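Local coordinates for putative uncharacterized protein TTHB071 (Thermus thermophilus, PDB 3AYV), which is of unknown function but binds zinc ions in a xylose isomerase-like TIM barrel and may take part in protection against oxidative stress, at residues S65-P68 and E69-G72; D190-G193 and V194-R197. All coordinates share one frame; numbering follows the deposited sequence.

Overall arrangement
Both contacts are short-range and belong to one TIM barrel of eight parallel strands, in parts of the chain between strands, one after the other. Contact 1 comes first, where the loop after strand 52-55 turns into helix 68-87. Contact 2 follows strand 185-188, in the long loop that leads to strand 219-222. Their centres stand about 31 Å apart and their nearest atoms about 20 Å, so they do not touch. Each belongs to a segment that follows a barrel strand, but the jobs differ: residues 65-72 start a helix on the surface, away from the zinc sites, whereas residues 190-197 carry Asp196, a zinc ligand, into the metal centre.

Contact 1. Residues S65-P68 and E69-G72; sequences SPDP and EVRG
Ser65 meets the helix through its side chain and its carbonyl. Its CB presses on Val70 CG1 at 3.4 Å, closer than carbons usually pack, and its OG lies beside the same valine's CB. That hydroxyl oxygen, placed opposite the backbone N (chi1 -176°), also accepts from Asp67 N at 3.1 Å. An alanine here would keep the CB against the valine but would probably leave Asp67 N without this acceptor, making the bend before the helix less firmly set. The carbonyl oxygen serves Arg71 instead: NH1 donates to Ser65 O over 2.8 Å in a nearly straight bond of 163°, lying in both the carbonyl plane and the guanidinium plane. Pro66 carries the chain round the bend, its carbonyl oxygen near the guanidinium edge.

Asp67 is the N-cap. Its carboxylate reaches toward the first-turn amides, and OD1 accepts from Glu69 N at 2.9 Å and from Val70 N at 3.4 Å, both weak bonds. Its CB and CG rest on Val70 CG2, the two side chains crossing at about a right angle, so that Val70 CG1 packs on Ser65 and CG2 on Asp67. The aspartate's backbone O takes the amide of Arg71 at 3.1 Å. Pro68 begins the helix; its CA sits 3.7 Å above the centre of the Arg71 guanidinium, with CB over the same face, while its carbonyl O accepts from Gly72 N at 3.0 Å. The arginine reaches back because its chain bends at chi3 (-61°), which brings the flat group beneath the proline and its NH1 to Ser65. Ser65 OG accepting from Asp67 N makes an ST turn, which runs straight into the Asp67 N-cap at the start of helix 68-87 of the TIM barrel.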
loop_
_atom_site.group_PDB
_atom_site.type_symbol
_atom_site.label_atom_id
_atom_site.label_comp_id
_atom_site.label_asym_id
_atom_site.label_seq_id
_atom_site.Cartn_x
_atom_site.Cartn_y
_atom_site.Cartn_z
ATOM N N SER A 65 -7.737 -5.976 16.930
ATOM C CA SER A 65 -7.018 -6.889 17.829
ATOM C C SER A 65 -7.840 -7.222 19.106
ATOM O O SER A 65 -8.434 -6.321 19.728
ATOM C CB SER A 65 -5.700 -6.262 18.293
ATOM O OG SER A 65 -4.973 -7.209 19.099
ATOM N N PRO A 66 -7.815 -8.500 19.545
ATOM C CA PRO A 66 -8.425 -8.797 20.856
ATOM C C PRO A 66 -7.666 -8.152 22.017
ATOM O O PRO A 66 -8.214 -8.037 23.125
ATOM C CB PRO A 66 -8.372 -10.355 20.948
ATOM C CG PRO A 66 -7.258 -10.741 20.006
ATOM C CD PRO A 66 -7.347 -9.715 18.852
ATOM N N ASP A 67 -6.443 -7.681 21.766
ATOM C CA ASP A 67 -5.641 -7.010 22.791
ATOM C C ASP A 67 -5.978 -5.509 22.752
ATOM O O ASP A 67 -5.688 -4.841 21.749
ATOM C CB ASP A 67 -4.150 -7.241 22.526
ATOM C CG ASP A 67 -3.259 -6.742 23.651
ATOM O OD1 ASP A 67 -3.460 -5.606 24.141
ATOM O OD2 ASP A 67 -2.347 -7.487 24.055
ATOM N N PRO A 68 -6.545 -4.971 23.846
ATOM C CA PRO A 68 -6.955 -3.558 23.789
ATOM C C PRO A 68 -5.780 -2.602 23.619
ATOM O O PRO A 68 -5.962 -1.514 23.029
ATOM C CB PRO A 68 -7.641 -3.288 25.145
ATOM C CG PRO A 68 -7.593 -4.587 25.943
ATOM C CD PRO A 68 -6.962 -5.660 25.097
ATOM N N GLU A 69 -4.608 -2.945 24.154
ATOM C CA GLU A 69 -3.435 -2.066 24.004
ATOM C C GLU A 69 -2.950 -2.016 22.553
ATOM O O GLU A 69 -2.490 -0.976 22.073
ATOM C CB GLU A 69 -2.283 -2.459 24.925
ATOM C CG GLU A 69 -2.530 -2.118 26.394
ATOM C CD GLU A 69 -1.246 -2.159 27.230
ATOM O OE1 GLU A 69 -0.276 -1.430 26.913
ATOM O OE2 GLU A 69 -1.206 -2.931 28.219
ATOM N N VAL A 70 -3.047 -3.145 21.861
ATOM C CA VAL A 70 -2.752 -3.173 20.427
ATOM C C VAL A 70 -3.738 -2.301 19.631
ATOM O O VAL A 70 -3.334 -1.588 18.726
ATOM C CB VAL A 70 -2.750 -4.614 19.884
ATOM C CG1 VAL A 70 -2.666 -4.643 18.369
ATOM C CG2 VAL A 70 -1.550 -5.407 20.509
ATOM N N ARG A 71 -5.022 -2.369 19.971
ATOM C CA ARG A 71 -6.017 -1.518 19.280
ATOM C C ARG A 71 -5.671 -0.043 19.460
ATOM O O ARG A 71 -5.735 0.714 18.504
ATOM C CB ARG A 71 -7.417 -1.769 19.819
ATOM C CG ARG A 71 -7.946 -3.195 19.544
ATOM C CD ARG A 71 -9.494 -3.274 19.621
ATOM N NE ARG A 71 -10.044 -2.922 20.937
ATOM C CZ ARG A 71 -10.228 -3.797 21.938
ATOM N NH1 ARG A 71 -9.878 -5.083 21.814
ATOM N NH2 ARG A 71 -10.754 -3.384 23.085
ATOM N N GLY A 72 -5.348 0.339 20.697
ATOM C CA GLY A 72 -4.964 1.715 21.042
ATOM C C GLY A 72 -3.722 2.178 20.283
ATOM O O GLY A 72 -3.690 3.270 19.686
#

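Contact 2. Residues D190-G193 and V194-R197; sequences DTDG and VYDR. With ZN (zinc ion), chain G.
Asp192 OD1 is gripped by two successive backbone amides across the turn. Tyr195 N comes in almost straight (170°) at 3.0 Å on the syn lone pair, while Val194 N, at 2.9 Å, approaches from above the carboxylate plane. The carboxylate is turned back over its own loop because CG sits between the backbone N and the carbonyl carbon (chi1 58°). Its other oxygen, OD2, takes a side-on salt bridge from Arg197: NE and NH2 both stand 3.0 Å from OD2, reaching it from the same face. OD2 lies near the guanidinium plane, but the two flat groups are turned 72° against each other. Tyr195 CG lies over one face of that guanidinium, off toward its rim.

Deeper in, Thr191 OG1 donates to Tyr195 O over 2.6 Å and accepts from Gly193 N, which makes an ST turn; the bond to Tyr195 O ties the two sides of the loop together. Gly193 takes positive phi, where a side chain would collide with the carbonyl oxygen of Asp192. Toward the zinc, water 1 lies within hydrogen-bonding distance of Asp190 O and Asp196 OD1, bridging the two segments, and water 2 lies close to the same OD1 while bound to the zinc. Asp196 OD2 binds that zinc at 2.1 Å, with His165 and His198 as the other protein ligands.

The chemistry implies a division of labour: Asp192, its negative charge probably balanced by Arg197 and further stabilised by the two amide N-H groups, fastens the turn, while the Asp196 carboxylate binds metal through one oxygen and water through the other.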
loop_
_atom_site.group_PDB
_atom_site.type_symbol
_atom_site.label_atom_id
_atom_site.label_comp_id
_atom_site.label_asym_id
_atom_site.label_seq_id
_atom_site.Cartn_x
_atom_site.Cartn_y
_atom_site.Cartn_z
ATOM N N ASP A 190 7.043 -9.015 -8.346
ATOM C CA ASP A 190 6.770 -10.394 -8.697
ATOM C C ASP A 190 7.210 -11.358 -7.587
ATOM O O ASP A 190 7.959 -10.993 -6.678
ATOM C CB ASP A 190 7.392 -10.769 -10.054
ATOM C CG ASP A 190 6.491 -11.682 -10.877
ATOM O OD1 ASP A 190 5.581 -12.323 -10.305
ATOM O OD2 ASP A 190 6.730 -11.827 -12.102
ATOM N N THR A 191 6.711 -12.575 -7.686
ATOM C CA THR A 191 6.891 -13.588 -6.666
ATOM C C THR A 191 7.042 -14.933 -7.376
ATOM O O THR A 191 6.569 -15.106 -8.506
ATOM C CB THR A 191 5.675 -13.642 -5.709
ATOM O OG1 THR A 191 5.764 -14.831 -4.906
ATOM C CG2 THR A 191 4.337 -13.656 -6.486
ATOM N N ASP A 192 7.694 -15.877 -6.707
ATOM C CA ASP A 192 7.730 -17.261 -7.175
ATOM C C ASP A 192 6.453 -18.053 -6.893
ATOM O O ASP A 192 6.358 -19.242 -7.233
ATOM C CB ASP A 192 8.959 -17.975 -6.587
ATOM C CG ASP A 192 8.997 -17.966 -5.049
ATOM O OD1 ASP A 192 8.053 -17.496 -4.376
ATOM O OD2 ASP A 192 10.007 -18.457 -4.502
ATOM N N GLY A 193 5.465 -17.400 -6.273
ATOM C CA GLY A 193 4.239 -18.046 -5.910
ATOM C C GLY A 193 4.258 -18.685 -4.542
ATOM O O GLY A 193 3.267 -19.308 -4.153
ATOM N N VAL A 194 5.383 -18.559 -3.832
ATOM C CA VAL A 194 5.536 -19.164 -2.502
ATOM C C VAL A 194 5.762 -18.104 -1.426
ATOM O O VAL A 194 5.065 -18.095 -0.405
ATOM C CB VAL A 194 6.695 -20.208 -2.462
ATOM C CG1 VAL A 194 6.789 -20.847 -1.049
ATOM C CG2 VAL A 194 6.463 -21.298 -3.519
ATOM N N TYR A 195 6.720 -17.212 -1.653
ATOM C CA TYR A 195 7.009 -16.137 -0.719
ATOM C C TYR A 195 6.714 -14.786 -1.356
ATOM O O TYR A 195 6.800 -14.641 -2.580
ATOM C CB TYR A 195 8.476 -16.159 -0.255
ATOM C CG TYR A 195 8.780 -17.430 0.465
ATOM C CD1 TYR A 195 8.385 -17.607 1.791
ATOM C CD2 TYR A 195 9.410 -18.483 -0.191
ATOM C CE1 TYR A 195 8.605 -18.821 2.450
ATOM C CE2 TYR A 195 9.669 -19.681 0.464
ATOM C CZ TYR A 195 9.260 -19.839 1.787
ATOM O OH TYR A 195 9.480 -21.027 2.441
ATOM N N ASP A 196 6.436 -13.801 -0.516
ATOM C CA ASP A 196 6.303 -12.427 -0.972
ATOM C C ASP A 196 7.691 -11.844 -1.263
ATOM O O ASP A 196 8.290 -11.179 -0.428
ATOM C CB ASP A 196 5.572 -11.609 0.080
ATOM C CG ASP A 196 5.120 -10.260 -0.443
ATOM O OD1 ASP A 196 4.927 -10.054 -1.657
ATOM O OD2 ASP A 196 4.964 -9.401 0.408
ATOM N N ARG A 197 8.184 -12.106 -2.478
ATOM C CA ARG A 197 9.594 -11.893 -2.826
ATOM C C ARG A 197 9.991 -10.464 -3.062
ATOM O O ARG A 197 11.165 -10.102 -2.833
ATOM C CB ARG A 197 9.964 -12.723 -4.067
ATOM C CG ARG A 197 9.861 -14.211 -3.837
ATOM C CD ARG A 197 10.980 -14.652 -2.912
ATOM N NE ARG A 197 11.102 -16.095 -2.924
ATOM C CZ ARG A 197 12.104 -16.760 -2.348
ATOM N NH1 ARG A 197 13.058 -16.117 -1.701
ATOM N NH2 ARG A 197 12.129 -18.069 -2.431
HETATM ZN ZN ZN G . 4.483 -7.340 0.111
HETATM O O HOH W 1 6.256 -10.210 -4.063
HETATM O O HOH W 2 4.160 -7.598 -2.238
HETATM O O HOH W 3 3.934 -5.268 -0.291
HETATM O O HOH W 4 4.847 -7.041 2.245
#